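Local coordinates for protein superoxide dismutase (Clostridium difficile, PDB 4JZG) that probably converts superoxide radicals into hydrogen peroxide and molecular oxygen at a protein-bound metal ion, protecting the cell from their toxicity, at residues A82-F87 against W133-A138. Sequence-based numbering, arbitrary orientation.
Sequences AYNHKF and WAWLVA. With MN (manganese (II) ion), chain B.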
ATOM      1  N   ALA A  82      -6.376  -3.314  13.651  1.00 26.74           N
ATOM      2  CA  ALA A  82      -6.468  -4.231  14.785  1.00 28.07           C
ATOM      3  C   ALA A  82      -7.504  -5.317  14.521  1.00 26.68           C
ATOM      4  O   ALA A  82      -7.265  -6.500  14.794  1.00 28.12           O
ATOM      5  CB  ALA A  82      -6.787  -3.481  16.076  1.00 24.43           C
ATOM      6  N   TYR A  83      -8.648  -4.914  13.977  1.00 26.20           N
ATOM      7  CA  TYR A  83      -9.707  -5.863  13.651  1.00 26.28           C
ATOM      8  C   TYR A  83      -9.302  -6.800  12.515  1.00 26.48           C
ATOM      9  O   TYR A  83      -9.455  -8.017  12.621  1.00 26.61           O
ATOM     10  CB  TYR A  83     -11.013  -5.144  13.281  1.00 26.66           C
ATOM     11  CG  TYR A  83     -12.120  -6.120  12.982  1.00 29.46           C
ATOM     12  CD1 TYR A  83     -12.920  -6.614  14.004  1.00 34.91           C
ATOM     13  CD2 TYR A  83     -12.345  -6.581  11.687  1.00 29.76           C
ATOM     14  CE1 TYR A  83     -13.929  -7.530  13.749  1.00 38.69           C
ATOM     15  CE2 TYR A  83     -13.350  -7.502  11.419  1.00 30.06           C
ATOM     16  CZ  TYR A  83     -14.139  -7.972  12.458  1.00 38.41           C
ATOM     17  OH  TYR A  83     -15.145  -8.890  12.220  1.00 45.22           O
ATOM     18  N   ASN A  84      -8.800  -6.230  11.423  1.00 25.88           N
ATOM     19  CA  ASN A  84      -8.442  -7.024  10.243  1.00 24.17           C
ATOM     20  C   ASN A  84      -7.381  -8.091  10.521  1.00 25.44           C
ATOM     21  O   ASN A  84      -7.474  -9.216  10.041  1.00 24.42           O
ATOM     22  CB  ASN A  84      -7.996  -6.109   9.092  1.00 22.17           C
ATOM     23  CG  ASN A  84      -9.123  -5.220   8.595  1.00 27.00           C
ATOM     24  OD1 ASN A  84     -10.292  -5.481   8.879  1.00 26.16           O
ATOM     25  ND2 ASN A  84      -8.781  -4.172   7.854  1.00 24.19           N
ATOM     26  N   HIS A  85      -6.373  -7.735  11.305  1.00 26.08           N
ATOM     27  CA  HIS A  85      -5.297  -8.668  11.591  1.00 27.22           C
ATOM     28  C   HIS A  85      -5.720  -9.756  12.585  1.00 27.62           C
ATOM     29  O   HIS A  85      -5.381 -10.928  12.400  1.00 27.55           O
ATOM     30  CB  HIS A  85      -4.033  -7.922  12.045  1.00 23.98           C
ATOM     31  CG  HIS A  85      -3.320  -7.234  10.924  1.00 26.40           C
ATOM     32  ND1 HIS A  85      -3.642  -5.960  10.504  1.00 26.23           N
ATOM     33  CD2 HIS A  85      -2.331  -7.661  10.100  1.00 24.85           C
ATOM     34  CE1 HIS A  85      -2.869  -5.626   9.484  1.00 26.98           C
ATOM     35  NE2 HIS A  85      -2.054  -6.635   9.229  1.00 24.31           N
ATOM     36  N   LYS A  86      -6.457  -9.391  13.630  1.00 24.89           N
ATOM     37  CA  LYS A  86      -6.990 -10.430  14.504  1.00 29.43           C
ATOM     38  C   LYS A  86      -7.770 -11.434  13.653  1.00 28.48           C
ATOM     39  O   LYS A  86      -7.615 -12.655  13.802  1.00 27.63           O
ATOM     40  CB  LYS A  86      -7.895  -9.871  15.607  1.00 30.22           C
ATOM     41  CG  LYS A  86      -8.513 -10.979  16.470  1.00 31.81           C
ATOM     42  CD  LYS A  86      -9.725 -10.500  17.267  1.00 39.66           C
ATOM     43  CE  LYS A  86      -9.341  -9.387  18.233  1.00 44.50           C
ATOM     44  NZ  LYS A  86     -10.520  -8.740  18.900  1.00 49.81           N
ATOM     45  N   PHE A  87      -8.594 -10.907  12.750  1.00 25.09           N
ATOM     46  CA  PHE A  87      -9.416 -11.739  11.885  1.00 24.55           C
ATOM     47  C   PHE A  87      -8.560 -12.611  10.976  1.00 26.49           C
ATOM     48  O   PHE A  87      -8.845 -13.790  10.778  1.00 26.26           O
ATOM     49  CB  PHE A  87     -10.318 -10.858  11.022  1.00 24.60           C
ATOM     50  CG  PHE A  87     -11.215 -11.631  10.099  1.00 27.51           C
ATOM     51  CD1 PHE A  87     -12.545 -11.877  10.442  1.00 27.46           C
ATOM     52  CD2 PHE A  87     -10.729 -12.131   8.895  1.00 25.40           C
ATOM     53  CE1 PHE A  87     -13.371 -12.594   9.594  1.00 25.77           C
ATOM     54  CE2 PHE A  87     -11.551 -12.849   8.039  1.00 26.37           C
ATOM     55  CZ  PHE A  87     -12.873 -13.082   8.387  1.00 26.85           C
ATOM     56  N   TRP A 133      -7.262  -5.366   0.991  1.00 21.81           N
ATOM     57  CA  TRP A 133      -7.728  -6.675   1.428  1.00 23.07           C
ATOM     58  C   TRP A 133      -8.738  -7.184   0.417  1.00 26.40           C
ATOM     59  O   TRP A 133      -9.483  -6.392  -0.174  1.00 25.71           O
ATOM     60  CB  TRP A 133      -8.421  -6.565   2.791  1.00 19.94           C
ATOM     61  CG  TRP A 133      -7.504  -6.217   3.947  1.00 22.19           C
ATOM     62  CD1 TRP A 133      -7.011  -4.983   4.259  1.00 20.50           C
ATOM     63  CD2 TRP A 133      -6.993  -7.116   4.949  1.00 20.86           C
ATOM     64  NE1 TRP A 133      -6.223  -5.054   5.390  1.00 21.34           N
ATOM     65  CE2 TRP A 133      -6.185  -6.354   5.825  1.00 21.87           C
ATOM     66  CE3 TRP A 133      -7.133  -8.489   5.185  1.00 22.07           C
ATOM     67  CZ2 TRP A 133      -5.517  -6.920   6.917  1.00 21.46           C
ATOM     68  CZ3 TRP A 133      -6.470  -9.051   6.282  1.00 23.47           C
ATOM     69  CH2 TRP A 133      -5.677  -8.261   7.132  1.00 24.51           C
ATOM     70  N   ALA A 134      -8.759  -8.498   0.210  1.00 24.91           N
ATOM     71  CA  ALA A 134      -9.864  -9.141  -0.507  1.00 26.32           C
ATOM     72  C   ALA A 134     -10.713  -9.917   0.495  1.00 26.14           C
ATOM     73  O   ALA A 134     -10.178 -10.546   1.420  1.00 26.52           O
ATOM     74  CB  ALA A 134      -9.344 -10.066  -1.573  1.00 24.12           C
ATOM     75  N   TRP A 135     -12.029  -9.876   0.315  1.00 25.55           N
ATOM     76  CA  TRP A 135     -12.946 -10.464   1.292  1.00 27.01           C
ATOM     77  C   TRP A 135     -14.034 -11.316   0.668  1.00 26.80           C
ATOM     78  O   TRP A 135     -14.604 -10.952  -0.359  1.00 26.81           O
ATOM     79  CB  TRP A 135     -13.677  -9.367   2.066  1.00 27.26           C
ATOM     80  CG  TRP A 135     -12.815  -8.360   2.718  1.00 26.80           C
ATOM     81  CD1 TRP A 135     -12.458  -7.143   2.213  1.00 24.41           C
ATOM     82  CD2 TRP A 135     -12.213  -8.452   4.018  1.00 22.90           C
ATOM     83  NE1 TRP A 135     -11.678  -6.469   3.122  1.00 24.73           N
ATOM     84  CE2 TRP A 135     -11.507  -7.252   4.236  1.00 23.08           C
ATOM     85  CE3 TRP A 135     -12.206  -9.433   5.018  1.00 24.29           C
ATOM     86  CZ2 TRP A 135     -10.783  -7.007   5.410  1.00 22.12           C
ATOM     87  CZ3 TRP A 135     -11.492  -9.187   6.194  1.00 24.31           C
ATOM     88  CH2 TRP A 135     -10.790  -7.984   6.379  1.00 24.18           C
ATOM     89  N   LEU A 136     -14.350 -12.432   1.318  1.00 29.04           N
ATOM     90  CA  LEU A 136     -15.630 -13.093   1.082  1.00 27.94           C
ATOM     91  C   LEU A 136     -16.566 -12.575   2.163  1.00 28.69           C
ATOM     92  O   LEU A 136     -16.280 -12.727   3.358  1.00 27.46           O
ATOM     93  CB  LEU A 136     -15.492 -14.604   1.185  1.00 27.08           C
ATOM     94  CG  LEU A 136     -16.777 -15.425   1.078  1.00 29.42           C
ATOM     95  CD1 LEU A 136     -17.355 -15.325  -0.322  1.00 27.74           C
ATOM     96  CD2 LEU A 136     -16.510 -16.879   1.457  1.00 27.58           C
ATOM     97  N   VAL A 137     -17.661 -11.935   1.753  1.00 26.28           N
ATOM     98  CA  VAL A 137     -18.578 -11.326   2.715  1.00 29.05           C
ATOM     99  C   VAL A 137     -20.015 -11.831   2.592  1.00 31.41           C
ATOM    100  O   VAL A 137     -20.438 -12.321   1.538  1.00 30.17           O
ATOM    101  CB  VAL A 137     -18.589  -9.785   2.601  1.00 30.38           C
ATOM    102  CG1 VAL A 137     -17.214  -9.215   2.949  1.00 27.04           C
ATOM    103  CG2 VAL A 137     -19.020  -9.354   1.204  1.00 25.76           C
ATOM    104  N   ALA A 138     -20.763 -11.692   3.679  1.00 30.75           N
ATOM    105  CA  ALA A 138     -22.178 -12.051   3.690  1.00 34.24           C
ATOM    106  C   ALA A 138     -23.047 -10.870   4.104  1.00 34.44           C
ATOM    107  O   ALA A 138     -22.700 -10.128   5.029  1.00 33.99           O
ATOM    108  CB  ALA A 138     -22.424 -13.237   4.623  1.00 32.88           C
TER
HETATM  109 MN    MN B 301      -1.055  -6.780   7.408  1.00 21.77          MN
HETATM  110  O   HOH W   1      -2.392  -5.203   6.282  1.00 24.52           O
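Trp133 touches two consecutive helical residues in two different ways. Over one face of its indole lies Asn84, whose CB comes within 3.4 Å of Trp133 CZ2 in a CH-pi contact. At its edge stands His85: Trp133 CZ2 points at the imidazole face, 3.9 Å from His85 CE1, and the planes meet at 84° in a T-shaped pair. Trp135, two residues on, repeats the edge-on approach, its CZ3 lying 4.1 Å from Phe87 CD2 with the planes at 68°. The Asn84 amide spans both indoles, ND2 above Trp133 NE1 and OD1 3.6 Å from Trp135 CH2, which itself rests over the same Trp133 face as Asn84 CB. Phe87 has CG anti to its backbone N (chi1 -180°), which carries the ring toward the strand.

The contact joins the two halves of the iron/manganese superoxide dismutase fold, helix 72-90 of the alpha-hairpin domain meeting the central strand of the C-terminal antiparallel sheet. His85 NE2 binds manganese at 2.1 Å, beside His30, Asp167, His171 and a water, so Trp133 walls one side of a metal ligand.

Farther out, Gly81 O accepts a hydrogen bond from His85 ND1; held at both nitrogens, by this bond and by the metal, the imidazole should be limited in its rotation. Gln152 OE1 accepts hydrogen bonds from both Asn84 ND2 and Trp133 NE1, joining their polar ends through one oxygen, while Thr149 OG1 holds Trp135 NE1.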